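Long-range contacts in acetylxylan esterase A (Aspergillus awamori, PDB 5X6S), which hydrolyses the acetyl side groups of acetylated xylan, a serine esterase of the alpha/beta-hydrolase fold that serves in the breakdown of plant biomass: residues A[4-9]-A[18-23]; A[38-43]-A[73-78]; A[141-146]-A[200-205]; A[228-233]-A[242-247]. All blocks are in the same frame, centred on the assembly; numbering follows the deposited sequence.

Contact 1: A[4-9]-A[18-23]; sequences LQQVTD and GMYIYV
Strands 4-7 and 18-23 run antiparallel, their N-to-C directions 147° apart and their axes 4.6 Å from each other at the closest. They form a beta hairpin at one margin of the mixed sheet of this alpha/beta hydrolase, with strand 3-7 outermost within this chain. Q5 and I21 make the hydrogen-bonded pair: Q5 N to I21 O spans 2.9 Å and I21 N to Q5 O 2.8 Å, both nearly straight, the second approaching almost along the C=O axis. Beyond them V7 N donates to M19 O from above the carbonyl plane. L4 with Y22 and Q6 with Y20 are non-hydrogen-bonded pairs, and there CA-H groups lean on carbonyl oxygens.

On the face that bears L4, Q6, Y20 and Y22, the extended side chain of Q6, its CG anti to the backbone N, lies beside Y20 and points the same way. Q6 CG sits 4.2 Å from the centroid of the Y20 ring in a CH-pi contact, over the face but shifted toward the rim. L4 crosses Y20 obliquely, CD1 reaching Y20 CB at 4.1 Å. On the other face, which Q5 shares, the contact among V7, M19 and I21 is apolar: the fully extended M19 runs alongside V7, with SD 3.8 Å from V7 CB, and V7 CG2 meets I21 CG1. M19 and I21 also pack on helix 91-106, which places this face against the body of the domain. Next to V7 and M19 one water bridges the two segments, donating to V7 O at 2.7 Å and accepting from M19 N and from Q6 NE2.

Contact 2: A[38-43]-A[73-78]; sequences HYCTGT and GGCWDV
The covalent tie is the disulfide of C40 and C75, SG to SG 2.0 Å with chi3 114°; in both residues SG stands anti to the carbonyl carbon, beside the backbone N. Two hydrogen bonds also cross between the loops. T41 N, within the type II turn from Y39 to G42, donates to G73 O at 2.8 Å from above the carbonyl plane, while W76 NE1 gives H38 O a weak bond, bent to 127°. Y39 O takes two donors, G42 N of the turn and H38 ND1 at 2.8 Å; this second bond lies in the imidazole plane and fixes the ring's rotation. The other ring nitrogen, H38 NE2, accepts a hydrogen bond from S69 N.

Among the ring contacts, W76 NE1 lies 3.6 Å above the centre of one H38 face, the two planes oblique at 45°. G42 C and T43 CA lie over the opposite face, so the imidazole is sandwiched. At its edge, in plane, H38 CE1 comes 3.0 Å from G74 O.

These loops follow strands 33-37 and 63-68, neighbours in the central sheet. The disulfide rests on S120 at the start of helix 120-131, beside S119, the probable nucleophile, and T43 caps the N terminus of helix 44-49.

Contact 3: A[141-146]-A[200-205]; sequences VYSGVS and SIDTTL
The carboxylate of D202 is the flat group of this contact, and its two oxygens have separate tasks. T204 N meets D202 OD1 nearly along its C-O axis, at 2.9 Å. L205 N reaches the same oxygen from above the carboxylate plane, 54° out of it. These two bonds, an Asx turn and the Asx motif that extends it, hold the group against its own loop. A water donates to D202 OD2 at 2.5 Å and accepts from S143 OG at 2.7 Å, bridging the segments where no direct hydrogen bond exists. S143 CB stands 4.0 Å from D202 OD2. H259 ND1 also bonds D202 OD2, and S143 OG has a further partner in V261 N.

The remainder is van der Waals contact made by L205, which projects toward 141-146; L205 CD1 comes to 3.4 Å from S143 O and 3.8 Å from G144 CA. The side chain of V145 crosses that of L205 at about a right angle, V145 CG1 4.1 Å from L205 CD1.

All five touching residues are buried; L205 touches H259, and its side chain is about 5 Å from that of S119. The arrangement is consistent with the Ser-His-Asp catalytic triad of alpha/beta hydrolases, S119 being the probable nucleophile, H259 the probable base and D202 probably the acid.

Contact 4: A[228-233]-A[242-247]; sequences PEKTEA and TTIWGD
Packing is tightest around P228, whose CB approaches T243 CG2 to 3.3 Å, closer than usual carbon contact. The same CB lies over the indole of W245, 3.7 Å from the centroid of the five-membered ring and only 9° off its normal, a CH-pi contact. T243 CG2, anti to the backbone N, covers the same indole face, so proline and threonine share it. W245 NE1 meanwhile bonds Y225 O, which steadies the ring.

Strand 230-232 and the 242-246 part of strand 240-246 form an antiparallel beta hairpin, 166° between their directions, and 230-232 is outermost within this chain. I244 O takes two donors in its carbonyl plane, E229 N at 2.7 Å and K230 N at 3.2 Å, because E229 and K230 both face I244 in a classic beta bulge. I244 N donates in turn to K230 O, and E232 and T242 exchange two more bonds.

E232 packs side by side with T242, its OE1 touching T242 CB at 3.4 Å. The loose part is at the exposed side-chain ends: within its own strand K230 NZ makes a long salt bridge of 3.6 Å to E232 OE2, and a water donates to E229 OE2 at 2.5 Å and weakly to D247 OD1.

Contacts 1 and 4 are hairpins at the two opposite margins of one mixed sheet, their centres about 37 Å apart and on opposite sides of the chain's centre. Both rest on backbone ladders and are partly buried: contact 1 has a face where M19, V7 and I21 pack together, turned to helix 91-106, contact 4 charged residues and a bulge. Contacts 2 and 3 join loops nearer the middle, about 15 Å between centres, and lack strand pairing across their segments. Contact 2, partly buried, relies on a disulfide; contact 3, wholly buried, has a water bridge and apolar packing. Each comes near S119, through Y39 and L205 respectively, whereas the hairpins lie away from it.

Contact 1: A[4-9]-A[18-23]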
loop_
_atom_site.group_PDB
_atom_site.type_symbol
_atom_site.label_atom_id
_atom_site.label_comp_id
_atom_site.label_asym_id
_atom_site.label_seq_id
_atom_site.Cartn_x
_atom_site.Cartn_y
_atom_site.Cartn_z
ATOM N N LEU A 4 -12.851 22.031 -9.464
ATOM C CA LEU A 4 -13.312 21.203 -8.368
ATOM C C LEU A 4 -14.608 20.522 -8.800
ATOM O O LEU A 4 -15.563 21.180 -9.203
ATOM C CB LEU A 4 -13.547 22.017 -7.096
ATOM C CG LEU A 4 -13.917 21.255 -5.808
ATOM C CD1 LEU A 4 -12.625 20.751 -5.156
ATOM C CD2 LEU A 4 -14.715 22.122 -4.828
ATOM N N GLN A 5 -14.610 19.193 -8.748
ATOM C CA GLN A 5 -15.743 18.377 -9.216
ATOM C C GLN A 5 -16.237 17.553 -8.036
ATOM O O GLN A 5 -15.417 16.993 -7.261
ATOM C CB GLN A 5 -15.334 17.410 -10.348
ATOM C CG GLN A 5 -14.620 18.070 -11.558
ATOM C CD GLN A 5 -13.192 17.456 -11.897
ATOM O OE1 GLN A 5 -12.133 17.812 -11.266
ATOM N NE2 GLN A 5 -13.159 16.591 -12.918
ATOM N N GLN A 6 -17.551 17.447 -7.924
ATOM C CA GLN A 6 -18.151 16.468 -7.028
ATOM C C GLN A 6 -18.234 15.085 -7.679
ATOM O O GLN A 6 -18.561 14.973 -8.853
ATOM C CB GLN A 6 -19.517 16.907 -6.563
ATOM C CG GLN A 6 -20.154 15.909 -5.631
ATOM C CD GLN A 6 -21.434 16.374 -4.988
ATOM O OE1 GLN A 6 -21.995 17.402 -5.353
ATOM N NE2 GLN A 6 -21.906 15.609 -4.029
ATOM N N VAL A 7 -17.917 14.042 -6.922
ATOM C CA VAL A 7 -17.979 12.686 -7.371
ATOM C C VAL A 7 -18.956 11.947 -6.490
ATOM O O VAL A 7 -18.870 11.973 -5.264
ATOM C CB VAL A 7 -16.598 11.979 -7.378
ATOM C CG1 VAL A 7 -16.751 10.516 -7.764
ATOM C CG2 VAL A 7 -15.605 12.743 -8.273
ATOM N N THR A 8 -19.884 11.260 -7.133
ATOM C CA THR A 8 -21.014 10.681 -6.449
ATOM C C THR A 8 -21.041 9.197 -6.416
ATOM O O THR A 8 -21.722 8.614 -5.578
ATOM C CB THR A 8 -22.342 11.199 -7.039
ATOM O OG1 THR A 8 -23.383 10.671 -6.264
ATOM C CG2 THR A 8 -22.558 10.781 -8.412
ATOM N N ASP A 9 -20.330 8.516 -7.282
ATOM C CA ASP A 9 -20.453 7.031 -7.204
ATOM C C ASP A 9 -19.068 6.436 -7.047
ATOM O O ASP A 9 -18.493 5.882 -7.999
ATOM C CB ASP A 9 -21.172 6.539 -8.472
ATOM C CG ASP A 9 -21.347 5.018 -8.530
ATOM O OD1 ASP A 9 -22.037 4.463 -7.631
ATOM O OD2 ASP A 9 -20.822 4.386 -9.508
ATOM N N GLY A 18 -19.775 13.363 1.374
ATOM C CA GLY A 18 -19.540 13.953 0.031
ATOM C C GLY A 18 -18.094 13.807 -0.436
ATOM O O GLY A 18 -17.184 13.780 0.389
ATOM N N MET A 19 -17.875 13.722 -1.741
ATOM C CA MET A 19 -16.549 13.655 -2.287
ATOM C C MET A 19 -16.362 14.756 -3.320
ATOM O O MET A 19 -17.147 14.831 -4.271
ATOM C CB MET A 19 -16.291 12.310 -2.953
ATOM C CG MET A 19 -14.967 12.235 -3.637
ATOM S SD MET A 19 -14.663 10.659 -4.406
ATOM C CE MET A 19 -13.133 10.970 -5.278
ATOM N N TYR A 20 -15.378 15.606 -3.116
ATOM C CA TYR A 20 -15.001 16.621 -4.101
ATOM C C TYR A 20 -13.543 16.475 -4.407
ATOM O O TYR A 20 -12.729 16.269 -3.499
ATOM C CB TYR A 20 -15.289 18.040 -3.624
ATOM C CG TYR A 20 -16.756 18.279 -3.284
ATOM C CD1 TYR A 20 -17.285 17.848 -2.092
ATOM C CD2 TYR A 20 -17.600 18.896 -4.176
ATOM C CE1 TYR A 20 -18.614 18.087 -1.740
ATOM C CE2 TYR A 20 -18.938 19.139 -3.856
ATOM C CZ TYR A 20 -19.435 18.722 -2.636
ATOM O OH TYR A 20 -20.752 18.888 -2.327
ATOM N N ILE A 21 -13.178 16.592 -5.677
ATOM C CA ILE A 21 -11.767 16.547 -6.069
ATOM C C ILE A 21 -11.311 17.743 -6.869
ATOM O O ILE A 21 -12.066 18.300 -7.687
ATOM C CB ILE A 21 -11.404 15.271 -6.852
ATOM C CG1 ILE A 21 -12.171 15.175 -8.167
ATOM C CG2 ILE A 21 -11.744 14.061 -6.032
ATOM C CD1 ILE A 21 -11.653 13.994 -9.022
ATOM N N TYR A 22 -10.082 18.178 -6.614
ATOM C CA TYR A 22 -9.452 19.147 -7.466
ATOM C C TYR A 22 -8.447 18.428 -8.341
ATOM O O TYR A 22 -7.449 17.895 -7.845
ATOM C CB TYR A 22 -8.769 20.281 -6.711
ATOM C CG TYR A 22 -8.180 21.319 -7.648
ATOM C CD1 TYR A 22 -8.962 22.347 -8.176
ATOM C CD2 TYR A 22 -6.855 21.283 -8.013
ATOM C CE1 TYR A 22 -8.407 23.293 -9.083
ATOM C CE2 TYR A 22 -6.300 22.217 -8.875
ATOM C CZ TYR A 22 -7.093 23.234 -9.411
ATOM O OH TYR A 22 -6.526 24.165 -10.262
ATOM N N VAL A 23 -8.690 18.490 -9.650
ATOM C CA VAL A 23 -7.757 17.938 -10.632
ATOM C C VAL A 23 -7.030 19.110 -11.313
ATOM O O VAL A 23 -7.677 19.905 -12.004
ATOM C CB VAL A 23 -8.469 17.061 -11.696
ATOM C CG1 VAL A 23 -7.451 16.430 -12.630
ATOM C CG2 VAL A 23 -9.291 15.952 -11.039
HETATM O O HOH W 1 -20.242 13.313 -3.296
#

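Contact 2: A[38-43]-A[73-78]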
loop_
_atom_site.group_PDB
_atom_site.type_symbol
_atom_site.label_atom_id
_atom_site.label_comp_id
_atom_site.label_asym_id
_atom_site.label_seq_id
_atom_site.Cartn_x
_atom_site.Cartn_y
_atom_site.Cartn_z
ATOM N N HIS A 38 -11.639 18.629 6.243
ATOM C CA HIS A 38 -12.047 19.890 6.781
ATOM C C HIS A 38 -12.419 19.818 8.292
ATOM O O HIS A 38 -12.611 18.731 8.843
ATOM C CB HIS A 38 -13.230 20.423 5.977
ATOM C CG HIS A 38 -14.507 19.687 6.205
ATOM N ND1 HIS A 38 -15.289 19.861 7.335
ATOM C CD2 HIS A 38 -15.158 18.790 5.434
ATOM C CE1 HIS A 38 -16.363 19.104 7.256
ATOM N NE2 HIS A 38 -16.317 18.436 6.106
ATOM N N TYR A 39 -12.505 20.999 8.913
ATOM C CA TYR A 39 -12.850 21.217 10.350
ATOM C C TYR A 39 -14.373 21.294 10.585
ATOM O O TYR A 39 -15.160 21.391 9.647
ATOM C CB TYR A 39 -12.137 22.504 10.832
ATOM C CG TYR A 39 -12.184 23.612 9.801
ATOM C CD1 TYR A 39 -13.392 24.270 9.507
ATOM C CD2 TYR A 39 -11.069 23.921 9.037
ATOM C CE1 TYR A 39 -13.459 25.265 8.523
ATOM C CE2 TYR A 39 -11.108 24.899 8.052
ATOM C CZ TYR A 39 -12.316 25.569 7.786
ATOM O OH TYR A 39 -12.359 26.520 6.818
ATOM N N CYS A 40 -14.829 21.243 11.840
ATOM C CA CYS A 40 -16.276 21.436 12.127
ATOM C C CYS A 40 -16.765 22.727 11.553
ATOM O O CYS A 40 -15.988 23.667 11.440
ATOM C CB CYS A 40 -16.572 21.470 13.629
ATOM S SG CYS A 40 -16.220 19.956 14.562
ATOM N N THR A 41 -18.049 22.748 11.199
ATOM C CA THR A 41 -18.754 23.858 10.522
ATOM C C THR A 41 -18.348 24.034 9.048
ATOM O O THR A 41 -18.933 24.873 8.363
ATOM C CB THR A 41 -18.662 25.229 11.251
ATOM O OG1 THR A 41 -17.346 25.794 11.084
ATOM C CG2 THR A 41 -18.976 25.083 12.756
ATOM N N GLY A 42 -17.358 23.254 8.593
ATOM C CA GLY A 42 -16.835 23.356 7.245
ATOM C C GLY A 42 -17.429 22.309 6.318
ATOM O O GLY A 42 -18.339 21.540 6.673
ATOM N N THR A 43 -16.889 22.295 5.093
ATOM C CA THR A 43 -17.270 21.339 4.091
ATOM C C THR A 43 -16.007 21.084 3.263
ATOM O O THR A 43 -15.020 21.811 3.418
ATOM C CB THR A 43 -18.364 21.909 3.124
ATOM O OG1 THR A 43 -17.823 23.030 2.383
ATOM C CG2 THR A 43 -19.644 22.223 3.877
ATOM N N GLY A 73 -23.664 20.415 11.638
ATOM C CA GLY A 73 -22.602 20.909 12.488
ATOM C C GLY A 73 -21.244 20.719 11.816
ATOM O O GLY A 73 -20.241 21.347 12.212
ATOM N N GLY A 74 -21.220 19.849 10.802
ATOM C CA GLY A 74 -20.063 19.676 9.930
ATOM C C GLY A 74 -18.837 18.995 10.530
ATOM O O GLY A 74 -17.786 18.953 9.880
ATOM N N CYS A 75 -18.945 18.443 11.735
ATOM C CA CYS A 75 -17.817 17.711 12.302
ATOM C C CYS A 75 -17.763 16.309 11.680
ATOM O O CYS A 75 -18.766 15.831 11.124
ATOM C CB CYS A 75 -17.920 17.549 13.806
ATOM S SG CYS A 75 -18.022 19.087 14.769
ATOM N N TRP A 76 -16.625 15.638 11.849
ATOM C CA TRP A 76 -16.465 14.237 11.447
ATOM C C TRP A 76 -16.852 13.213 12.501
ATOM O O TRP A 76 -16.611 13.410 13.666
ATOM C CB TRP A 76 -15.020 14.003 10.983
ATOM C CG TRP A 76 -14.754 14.732 9.684
ATOM C CD1 TRP A 76 -14.153 15.961 9.517
ATOM C CD2 TRP A 76 -15.204 14.318 8.375
ATOM N NE1 TRP A 76 -14.184 16.311 8.160
ATOM C CE2 TRP A 76 -14.819 15.331 7.451
ATOM C CE3 TRP A 76 -15.904 13.191 7.906
ATOM C CZ2 TRP A 76 -15.063 15.224 6.085
ATOM C CZ3 TRP A 76 -16.143 13.072 6.539
ATOM C CH2 TRP A 76 -15.733 14.107 5.647
ATOM N N ASP A 77 -17.451 12.091 12.079
ATOM C CA ASP A 77 -17.591 10.928 12.964
ATOM C C ASP A 77 -16.215 10.297 13.206
ATOM O O ASP A 77 -15.635 9.637 12.317
ATOM C CB ASP A 77 -18.578 9.886 12.407
ATOM C CG ASP A 77 -18.749 8.691 13.327
ATOM O OD1 ASP A 77 -18.383 8.806 14.540
ATOM O OD2 ASP A 77 -19.211 7.623 12.822
ATOM N N VAL A 78 -15.686 10.560 14.390
ATOM C CA VAL A 78 -14.443 9.941 14.879
ATOM C C VAL A 78 -14.703 9.185 16.234
ATOM O O VAL A 78 -13.769 8.931 17.038
ATOM C CB VAL A 78 -13.281 10.950 14.954
ATOM C CG1 VAL A 78 -12.833 11.341 13.536
ATOM C CG2 VAL A 78 -13.676 12.190 15.786
#

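Contact 3: A[141-146]-A[200-205]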
loop_
_atom_site.group_PDB
_atom_site.type_symbol
_atom_site.label_atom_id
_atom_site.label_comp_id
_atom_site.label_asym_id
_atom_site.label_seq_id
_atom_site.Cartn_x
_atom_site.Cartn_y
_atom_site.Cartn_z
ATOM N N VAL A 141 -1.062 16.138 10.664
ATOM C CA VAL A 141 -2.152 16.409 11.575
ATOM C C VAL A 141 -2.010 17.835 12.115
ATOM O O VAL A 141 -0.991 18.158 12.789
ATOM C CB VAL A 141 -2.180 15.365 12.736
ATOM C CG1 VAL A 141 -3.260 15.610 13.739
ATOM C CG2 VAL A 141 -2.285 13.933 12.181
ATOM N N TYR A 142 -2.972 18.687 11.770
ATOM C CA TYR A 142 -3.052 20.076 12.291
ATOM C C TYR A 142 -4.069 20.198 13.445
ATOM O O TYR A 142 -5.273 20.423 13.235
ATOM C CB TYR A 142 -3.347 21.112 11.178
ATOM C CG TYR A 142 -2.202 21.323 10.256
ATOM C CD1 TYR A 142 -1.090 22.088 10.663
ATOM C CD2 TYR A 142 -2.172 20.758 8.980
ATOM C CE1 TYR A 142 -0.007 22.254 9.840
ATOM C CE2 TYR A 142 -1.048 20.949 8.123
ATOM C CZ TYR A 142 0.004 21.716 8.567
ATOM O OH TYR A 142 1.097 21.942 7.800
ATOM N N SER A 143 -3.574 20.050 14.691
ATOM C CA SER A 143 -4.441 20.272 15.884
ATOM C C SER A 143 -5.621 19.318 15.959
ATOM O O SER A 143 -6.784 19.708 15.761
ATOM C CB SER A 143 -4.937 21.721 15.947
ATOM O OG SER A 143 -3.862 22.649 15.772
ATOM N N GLY A 144 -5.327 18.050 16.204
ATOM C CA GLY A 144 -6.360 17.043 16.355
ATOM C C GLY A 144 -6.288 16.369 17.736
ATOM O O GLY A 144 -5.748 16.934 18.699
ATOM N N VAL A 145 -6.822 15.160 17.810
ATOM C CA VAL A 145 -6.694 14.282 18.994
ATOM C C VAL A 145 -6.317 12.911 18.472
ATOM O O VAL A 145 -6.498 12.635 17.287
ATOM C CB VAL A 145 -7.960 14.211 19.871
ATOM C CG1 VAL A 145 -8.427 15.596 20.278
ATOM C CG2 VAL A 145 -9.082 13.437 19.197
ATOM N N SER A 146 -5.748 12.078 19.355
ATOM C CA SER A 146 -5.208 10.758 18.992
ATOM C C SER A 146 -6.349 9.872 18.443
ATOM O O SER A 146 -7.511 10.133 18.710
ATOM C CB SER A 146 -4.540 10.098 20.201
ATOM O OG SER A 146 -5.498 9.970 21.257
ATOM N N SER A 200 0.443 25.465 21.718
ATOM C CA SER A 200 0.570 25.406 23.196
ATOM C C SER A 200 -0.575 26.081 23.952
ATOM O O SER A 200 -0.769 25.845 25.122
ATOM C CB SER A 200 1.909 25.998 23.662
ATOM O OG SER A 200 1.905 27.406 23.505
ATOM N N ILE A 201 -1.348 26.925 23.275
ATOM C CA ILE A 201 -2.419 27.649 23.932
ATOM C C ILE A 201 -3.763 27.344 23.320
ATOM O O ILE A 201 -4.741 28.108 23.448
ATOM C CB ILE A 201 -2.107 29.167 24.041
ATOM C CG1 ILE A 201 -1.941 29.805 22.670
ATOM C CG2 ILE A 201 -0.837 29.364 24.884
ATOM C CD1 ILE A 201 -2.143 31.320 22.678
ATOM N N ASP A 202 -3.857 26.160 22.712
ATOM C CA ASP A 202 -5.141 25.653 22.215
ATOM C C ASP A 202 -6.098 25.396 23.386
ATOM O O ASP A 202 -5.791 24.605 24.268
ATOM C CB ASP A 202 -4.872 24.357 21.453
ATOM C CG ASP A 202 -6.018 23.946 20.537
ATOM O OD1 ASP A 202 -7.213 24.170 20.876
ATOM O OD2 ASP A 202 -5.689 23.395 19.459
ATOM N N THR A 203 -7.256 26.041 23.377
ATOM C CA THR A 203 -8.270 25.851 24.392
ATOM C C THR A 203 -9.555 25.245 23.816
ATOM O O THR A 203 -10.613 25.345 24.417
ATOM C CB THR A 203 -8.566 27.202 25.110
ATOM O OG1 THR A 203 -9.086 28.142 24.182
ATOM C CG2 THR A 203 -7.275 27.770 25.709
ATOM N N THR A 204 -9.451 24.642 22.621
ATOM C CA THR A 204 -10.532 23.814 22.030
ATOM C C THR A 204 -10.141 22.340 22.153
ATOM O O THR A 204 -10.854 21.536 22.759
ATOM C CB THR A 204 -10.740 24.155 20.546
ATOM O OG1 THR A 204 -11.164 25.517 20.434
ATOM C CG2 THR A 204 -11.776 23.259 19.922
ATOM N N LEU A 205 -8.989 22.008 21.586
ATOM C CA LEU A 205 -8.361 20.709 21.774
ATOM C C LEU A 205 -7.073 20.943 22.543
ATOM O O LEU A 205 -6.033 21.350 21.978
ATOM C CB LEU A 205 -8.081 19.983 20.442
ATOM C CG LEU A 205 -9.300 19.830 19.511
ATOM C CD1 LEU A 205 -8.928 19.082 18.265
ATOM C CD2 LEU A 205 -10.480 19.189 20.239
HETATM O O HOH W 2 -3.603 23.923 18.168
#

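Contact 4: A[228-233]-A[242-247]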
loop_
_atom_site.group_PDB
_atom_site.type_symbol
_atom_site.label_atom_id
_atom_site.label_comp_id
_atom_site.label_asym_id
_atom_site.label_seq_id
_atom_site.Cartn_x
_atom_site.Cartn_y
_atom_site.Cartn_z
ATOM N N PRO A 228 13.203 10.517 21.894
ATOM C CA PRO A 228 13.224 10.872 20.477
ATOM C C PRO A 228 14.631 10.982 19.920
ATOM O O PRO A 228 15.582 11.065 20.695
ATOM C CB PRO A 228 12.458 12.217 20.431
ATOM C CG PRO A 228 12.301 12.668 21.844
ATOM C CD PRO A 228 12.384 11.434 22.708
ATOM N N GLU A 229 14.778 10.955 18.611
ATOM C CA GLU A 229 16.067 11.023 17.940
ATOM C C GLU A 229 16.684 12.420 17.930
ATOM O O GLU A 229 17.922 12.540 17.955
ATOM C CB GLU A 229 15.951 10.679 16.461
ATOM C CG GLU A 229 16.225 9.271 16.075
ATOM C CD GLU A 229 16.078 9.073 14.577
ATOM O OE1 GLU A 229 15.975 10.063 13.789
ATOM O OE2 GLU A 229 16.060 7.893 14.190
ATOM N N LYS A 230 15.838 13.430 17.756
ATOM C CA LYS A 230 16.310 14.812 17.509
ATOM C C LYS A 230 15.300 15.847 17.969
ATOM O O LYS A 230 14.076 15.605 17.890
ATOM C CB LYS A 230 16.593 14.987 16.031
ATOM C CG LYS A 230 17.412 16.210 15.655
ATOM C CD LYS A 230 17.675 16.194 14.149
ATOM C CE LYS A 230 18.233 17.509 13.639
ATOM N NZ LYS A 230 18.978 17.344 12.339
ATOM N N THR A 231 15.794 17.009 18.450
ATOM C CA THR A 231 14.936 18.172 18.716
ATOM C C THR A 231 15.514 19.361 17.956
ATOM O O THR A 231 16.743 19.497 17.858
ATOM C CB THR A 231 14.724 18.517 20.223
ATOM O OG1 THR A 231 15.991 18.766 20.900
ATOM C CG2 THR A 231 13.991 17.428 20.936
ATOM N N GLU A 232 14.637 20.160 17.339
ATOM C CA GLU A 232 15.063 21.267 16.488
ATOM C C GLU A 232 14.319 22.519 16.912
ATOM O O GLU A 232 13.083 22.610 16.824
ATOM C CB GLU A 232 14.814 20.988 14.977
ATOM C CG GLU A 232 15.417 19.683 14.437
ATOM C CD GLU A 232 14.864 19.252 13.044
ATOM O OE1 GLU A 232 13.650 19.378 12.803
ATOM O OE2 GLU A 232 15.624 18.731 12.202
ATOM N N ALA A 233 15.087 23.491 17.390
ATOM C CA ALA A 233 14.544 24.766 17.821
ATOM C C ALA A 233 14.031 25.556 16.597
ATOM O O ALA A 233 14.624 25.483 15.506
ATOM C CB ALA A 233 15.632 25.573 18.517
ATOM N N THR A 242 10.448 21.205 16.538
ATOM C CA THR A 242 10.260 19.889 15.919
ATOM C C THR A 242 11.008 18.805 16.705
ATOM O O THR A 242 12.194 18.915 16.928
ATOM C CB THR A 242 10.715 19.897 14.443
ATOM O OG1 THR A 242 9.939 20.863 13.706
ATOM C CG2 THR A 242 10.494 18.565 13.793
ATOM N N THR A 243 10.286 17.764 17.117
ATOM C CA THR A 243 10.874 16.569 17.701
ATOM C C THR A 243 10.685 15.401 16.714
ATOM O O THR A 243 9.552 15.072 16.371
ATOM C CB THR A 243 10.183 16.241 19.027
ATOM O OG1 THR A 243 10.319 17.342 19.944
ATOM C CG2 THR A 243 10.792 14.972 19.645
ATOM N N ILE A 244 11.787 14.835 16.233
ATOM C CA ILE A 244 11.784 13.628 15.421
ATOM C C ILE A 244 11.998 12.356 16.270
ATOM O O ILE A 244 13.079 12.153 16.826
ATOM C CB ILE A 244 12.865 13.713 14.346
ATOM C CG1 ILE A 244 12.668 15.000 13.508
ATOM C CG2 ILE A 244 12.894 12.437 13.491
ATOM C CD1 ILE A 244 13.740 15.189 12.463
ATOM N N TRP A 245 10.964 11.528 16.407
ATOM C CA TRP A 245 11.110 10.260 17.129
ATOM C C TRP A 245 11.716 9.223 16.220
ATOM O O TRP A 245 12.440 8.339 16.671
ATOM C CB TRP A 245 9.798 9.802 17.726
ATOM C CG TRP A 245 9.396 10.389 19.028
ATOM C CD1 TRP A 245 9.598 9.846 20.289
ATOM C CD2 TRP A 245 8.648 11.592 19.231
ATOM N NE1 TRP A 245 9.005 10.639 21.231
ATOM C CE2 TRP A 245 8.434 11.725 20.619
ATOM C CE3 TRP A 245 8.130 12.572 18.364
ATOM C CZ2 TRP A 245 7.733 12.798 21.172
ATOM C CZ3 TRP A 245 7.459 13.634 18.909
ATOM C CH2 TRP A 245 7.263 13.748 20.302
ATOM N N GLY A 246 11.452 9.350 14.920
ATOM C CA GLY A 246 12.074 8.512 13.913
ATOM C C GLY A 246 11.506 8.782 12.518
ATOM O O GLY A 246 10.807 9.783 12.315
ATOM N N ASP A 247 11.817 7.922 11.548
ATOM C CA ASP A 247 11.332 8.088 10.179
ATOM C C ASP A 247 9.803 8.247 10.077
ATOM O O ASP A 247 9.332 8.966 9.176
ATOM C CB ASP A 247 11.748 6.908 9.298
ATOM C CG ASP A 247 13.243 6.889 8.997
ATOM O OD1 ASP A 247 13.961 7.793 9.438
ATOM O OD2 ASP A 247 13.682 5.950 8.300
HETATM O O HOH W 3 16.010 6.860 11.917
#